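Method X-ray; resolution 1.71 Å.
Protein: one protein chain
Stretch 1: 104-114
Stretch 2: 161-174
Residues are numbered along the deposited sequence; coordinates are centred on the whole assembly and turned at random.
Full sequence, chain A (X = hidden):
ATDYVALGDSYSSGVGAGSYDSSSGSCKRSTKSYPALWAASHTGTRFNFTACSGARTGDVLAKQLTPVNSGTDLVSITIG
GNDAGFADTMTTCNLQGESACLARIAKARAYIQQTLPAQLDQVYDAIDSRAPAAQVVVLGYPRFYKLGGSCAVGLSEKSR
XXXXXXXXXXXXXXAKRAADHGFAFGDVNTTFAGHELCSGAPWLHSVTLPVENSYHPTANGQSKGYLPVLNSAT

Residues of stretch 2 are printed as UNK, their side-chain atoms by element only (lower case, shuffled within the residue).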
# COMPACT_ATOMS: atom_id res chain seq x y z
N ARG A 104 7.96 8.56 -17.04
CA ARG A 104 7.51 8.83 -15.69
C ARG A 104 7.75 7.62 -14.79
O ARG A 104 8.19 7.77 -13.66
CB ARG A 104 6.02 9.21 -15.69
CG ARG A 104 5.50 9.70 -14.36
CD ARG A 104 6.21 10.96 -13.92
NE ARG A 104 5.92 11.31 -12.53
CZ ARG A 104 6.58 10.83 -11.49
NH1 ARG A 104 7.58 9.97 -11.66
NH2 ARG A 104 6.25 11.20 -10.25
N ILE A 105 7.45 6.43 -15.30
CA ILE A 105 7.72 5.18 -14.60
C ILE A 105 9.21 5.00 -14.32
O ILE A 105 9.61 4.59 -13.23
CB ILE A 105 7.26 3.96 -15.41
CG1 ILE A 105 5.76 4.03 -15.68
CG2 ILE A 105 7.61 2.67 -14.67
CD1 ILE A 105 4.97 3.69 -14.50
N ALA A 106 10.02 5.27 -15.33
CA ALA A 106 11.47 5.15 -15.18
C ALA A 106 11.95 6.04 -14.04
O ALA A 106 12.80 5.64 -13.24
CB ALA A 106 12.18 5.49 -16.48
N LYS A 107 11.40 7.25 -13.97
CA LYS A 107 11.77 8.20 -12.94
C LYS A 107 11.32 7.64 -11.59
O LYS A 107 12.06 7.66 -10.62
CB LYS A 107 11.17 9.58 -13.22
CG LYS A 107 11.23 10.57 -12.07
CD LYS A 107 10.49 11.86 -12.40
CE LYS A 107 10.35 12.75 -11.18
NZ LYS A 107 9.57 14.00 -11.48
N ALA A 108 10.11 7.09 -11.55
CA ALA A 108 9.58 6.50 -10.33
C ALA A 108 10.44 5.32 -9.91
O ALA A 108 10.72 5.14 -8.73
CB ALA A 108 8.13 6.06 -10.53
N ARG A 109 10.86 4.51 -10.88
CA ARG A 109 11.61 3.31 -10.57
C ARG A 109 13.01 3.66 -10.09
O ARG A 109 13.57 2.97 -9.24
CB ARG A 109 11.69 2.38 -11.78
CG ARG A 109 10.36 1.72 -12.09
CD ARG A 109 10.52 0.75 -13.23
NE ARG A 109 11.33 -0.38 -12.82
CZ ARG A 109 11.87 -1.25 -13.66
NH1 ARG A 109 11.69 -1.11 -14.97
NH2 ARG A 109 12.59 -2.27 -13.19
N ALA A 110 13.58 4.74 -10.63
CA ALA A 110 14.86 5.21 -10.13
C ALA A 110 14.71 5.60 -8.67
O ALA A 110 15.59 5.31 -7.85
CB ALA A 110 15.37 6.38 -10.95
N TYR A 111 13.59 6.25 -8.34
CA TYR A 111 13.32 6.67 -6.97
C TYR A 111 13.25 5.47 -6.05
O TYR A 111 13.90 5.43 -5.01
CB TYR A 111 12.02 7.45 -6.87
CG TYR A 111 11.89 8.16 -5.54
CD1 TYR A 111 11.50 7.47 -4.39
CD2 TYR A 111 12.16 9.51 -5.43
CE1 TYR A 111 11.39 8.12 -3.17
CE2 TYR A 111 12.04 10.17 -4.22
CZ TYR A 111 11.67 9.47 -3.10
OH TYR A 111 11.57 10.14 -1.90
N ILE A 112 12.42 4.52 -6.44
CA ILE A 112 12.24 3.29 -5.69
C ILE A 112 13.56 2.59 -5.40
O ILE A 112 13.82 2.19 -4.27
CB ILE A 112 11.35 2.33 -6.44
CG1 ILE A 112 9.92 2.89 -6.50
CG2 ILE A 112 11.39 0.96 -5.80
CD1 ILE A 112 9.06 2.28 -7.59
N GLN A 113 14.38 2.43 -6.44
CA GLN A 113 15.59 1.63 -6.31
C GLN A 113 16.66 2.36 -5.50
O GLN A 113 17.42 1.74 -4.76
CB GLN A 113 16.13 1.28 -7.70
CG GLN A 113 15.15 0.47 -8.55
CD GLN A 113 15.61 0.28 -9.99
OE1 GLN A 113 16.75 0.60 -10.34
NE2 GLN A 113 14.71 -0.23 -10.83
N GLN A 114 16.69 3.69 -5.62
CA GLN A 114 17.80 4.49 -5.11
C GLN A 114 17.47 5.27 -3.84
O GLN A 114 18.20 5.21 -2.84
CB GLN A 114 18.26 5.46 -6.19
CG GLN A 114 18.83 4.78 -7.42
CD GLN A 114 18.91 5.69 -8.63
OE1 GLN A 114 18.94 6.92 -8.50
NE2 GLN A 114 18.93 5.10 -9.82
N UNK A 161 3.35 -3.31 -18.23
CA UNK A 161 4.52 -4.06 -17.80
C UNK A 161 5.47 -3.19 -17.00
O UNK A 161 6.05 -3.64 -16.02
c UNK A 161 5.23 -4.62 -18.99
N UNK A 162 5.60 -1.94 -17.42
CA UNK A 162 6.50 -0.99 -16.76
C UNK A 162 6.01 -0.67 -15.36
O UNK A 162 6.80 -0.62 -14.41
c UNK A 162 6.62 0.28 -17.59
N UNK A 163 4.71 -0.43 -15.23
CA UNK A 163 4.07 -0.24 -13.93
C UNK A 163 4.21 -1.48 -13.06
O UNK A 163 4.46 -1.37 -11.86
c UNK A 163 1.82 -0.08 -12.83
c UNK A 163 2.43 1.53 -14.54
c UNK A 163 1.33 1.71 -15.49
c UNK A 163 2.59 0.09 -14.11
N UNK A 164 4.05 -2.66 -13.64
CA UNK A 164 4.28 -3.89 -12.91
C UNK A 164 5.70 -3.95 -12.37
O UNK A 164 5.93 -4.36 -11.24
c UNK A 164 2.56 -5.49 -13.85
n UNK A 164 2.28 -6.59 -14.51
o UNK A 164 1.70 -4.81 -13.32
c UNK A 164 4.02 -5.11 -13.79
N UNK A 165 6.65 -3.56 -13.21
CA UNK A 165 8.06 -3.59 -12.84
C UNK A 165 8.33 -2.66 -11.67
O UNK A 165 9.13 -2.99 -10.79
c UNK A 165 8.94 -3.23 -14.04
N UNK A 166 7.69 -1.50 -11.68
CA UNK A 166 7.76 -0.55 -10.57
C UNK A 166 7.26 -1.21 -9.30
O UNK A 166 7.87 -1.09 -8.25
c UNK A 166 6.94 0.70 -10.87
N UNK A 167 6.14 -1.92 -9.39
CA UNK A 167 5.63 -2.67 -8.25
C UNK A 167 6.64 -3.71 -7.81
O UNK A 167 6.95 -3.82 -6.62
c UNK A 167 4.32 -3.34 -8.60
N UNK A 168 7.16 -4.47 -8.77
CA UNK A 168 8.17 -5.47 -8.46
C UNK A 168 9.35 -4.83 -7.75
O UNK A 168 9.83 -5.34 -6.73
c UNK A 168 8.64 -6.19 -9.74
o UNK A 168 6.59 -7.37 -9.60
c UNK A 168 7.61 -7.16 -10.27
o UNK A 168 7.84 -7.73 -11.37
N UNK A 169 9.79 -3.68 -8.27
CA UNK A 169 10.91 -2.95 -7.67
C UNK A 169 10.59 -2.56 -6.25
O UNK A 169 11.40 -2.79 -5.35
o UNK A 169 12.36 -0.98 -10.44
c UNK A 169 12.02 -1.95 -9.75
o UNK A 169 12.28 -3.13 -10.08
c UNK A 169 11.25 -1.68 -8.46
N UNK A 170 9.41 -1.98 -6.03
CA UNK A 170 9.13 -1.45 -4.70
C UNK A 170 8.97 -2.58 -3.72
O UNK A 170 9.38 -2.44 -2.56
c UNK A 170 7.07 1.61 -3.53
c UNK A 170 7.95 0.39 -3.43
c UNK A 170 7.89 -0.50 -4.67
c UNK A 170 6.58 -1.25 -4.78
N UNK A 171 8.43 -3.71 -4.17
CA UNK A 171 8.25 -4.88 -3.30
C UNK A 171 9.58 -5.53 -2.94
O UNK A 171 9.77 -5.98 -1.81
o UNK A 171 5.50 -4.63 -3.08
n UNK A 171 5.11 -5.83 -4.95
c UNK A 171 5.89 -5.40 -3.96
c UNK A 171 7.32 -5.89 -3.95
N UNK A 172 10.50 -5.59 -3.90
CA UNK A 172 11.84 -6.10 -3.64
C UNK A 172 12.56 -5.20 -2.65
O UNK A 172 13.12 -5.69 -1.68
c UNK A 172 12.64 -6.22 -4.94
N UNK A 173 12.56 -3.90 -2.90
CA UNK A 173 13.22 -2.95 -2.01
C UNK A 173 12.64 -3.04 -0.61
O UNK A 173 13.35 -3.08 0.39
c UNK A 173 13.09 -1.51 -2.53
c UNK A 173 13.94 -1.33 -3.79
c UNK A 173 13.53 -0.52 -1.46
N UNK A 174 11.32 -3.13 -0.54
CA UNK A 174 10.63 -3.11 0.73
C UNK A 174 10.77 -4.41 1.49
O UNK A 174 10.92 -4.40 2.72
o UNK A 174 9.05 -1.53 -0.15
c UNK A 174 8.45 -2.64 1.85
c UNK A 174 9.14 -2.78 0.52

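Position 161 carries one side-chain carbon and touches nothing on the first helix; a lone CB means alanine, Ala161, a residue compatible with a helix where no contact across the pair is made. Position 162 also has a single carbon, its CB 3.9 Å from CG2 of Ile105, while its backbone O lies 3.4 Å from that same CG2. This is Ala162, a methyl side chain, with which CG2 of Ile105 packs while also lying close to the backbone O.

At position 163 four carbons fork at the first, with one arm two carbons long. Although the CA-to-CB bond points away from the first helix, a carbon of the longer arm meets Ile105. This is Ile163, and the carbon is its CG1, 3.3 Å from CD1 of Ile105, a tight apolar contact between two buried side chains. Position 164 has two carbons, the second bearing one oxygen and one nitrogen, and makes no contact with the first helix. The amide identifies Asn164, and both polar atoms are hydrogen-bonded elsewhere in the structure, which suits an amide to a buried site.

Position 165 shows one carbon, pointing toward the first helix, its CB 3.6 Å from CZ of Arg109, over one face of the guanidinium. Ala165 thus offers a methyl group to the flat, poorly solvated face and leaves the edge to the carboxylate at position 169. Position 166 again has one carbon, its CB 3.8 Å from CG of Arg109 and 4.2 Å from CD1 of Ile112. It is Ala166, and its CA is only 5.5 Å from the CA of Arg109, a close backbone approach that its short side chain accommodates. Position 167, one carbon directed away, is Ala167, buried but clear of this contact.

Position 168 has two carbons, the second with two oxygens, and does not touch the first helix. This shorter carboxylate is Asp168; its OD1 is hydrogen-bonded elsewhere. The same atoms recur at position 169, but here the side chain points toward the first helix and meets Arg109 and Gln113. This is Asp169. Its OD2 accepts a hydrogen bond from NE of Arg109 at 2.7 Å, within a salt bridge, and a very short one from NE2 of Gln113 at 2.5 Å.

Position 170 has four carbons, forked at the first, and its CB lies 4.0 Å from CG2 of Ile112. It is Ile170, adding to the apolar packing. Position 171, two carbons ending in oxygen and nitrogen, is Asn171, turned away with both atoms bonded elsewhere. Position 172, one carbon without contact across the pair, is Ala172, exposed and compatible with a helix. At position 173 one carbon carries two more, and one of the two outer carbons packs on Ile112. This is Val173, whose branched apolar side chain points toward the first helix, CG2 lying 4.0 Å from CG2 of Ile112. Position 174 has one carbon bearing an oxygen and a carbon, and does not touch the first helix. It is Thr174; its OG1 donates to O of Ile170 at 2.6 Å, satisfying the hydroxyl within its own helix.

The helices run nearly parallel, at 9° with axes 9.0 Å apart at closest approach. Ile112 fits as a knob among Ala166, Asp169, Ile170 and Val173; Arg109 does likewise among Ala162, Ala165, Ala166 and Asp169. Apolar packing and the charged pair therefore share one interface.

Stretch 2 161-174: AAINAAADDINAVT
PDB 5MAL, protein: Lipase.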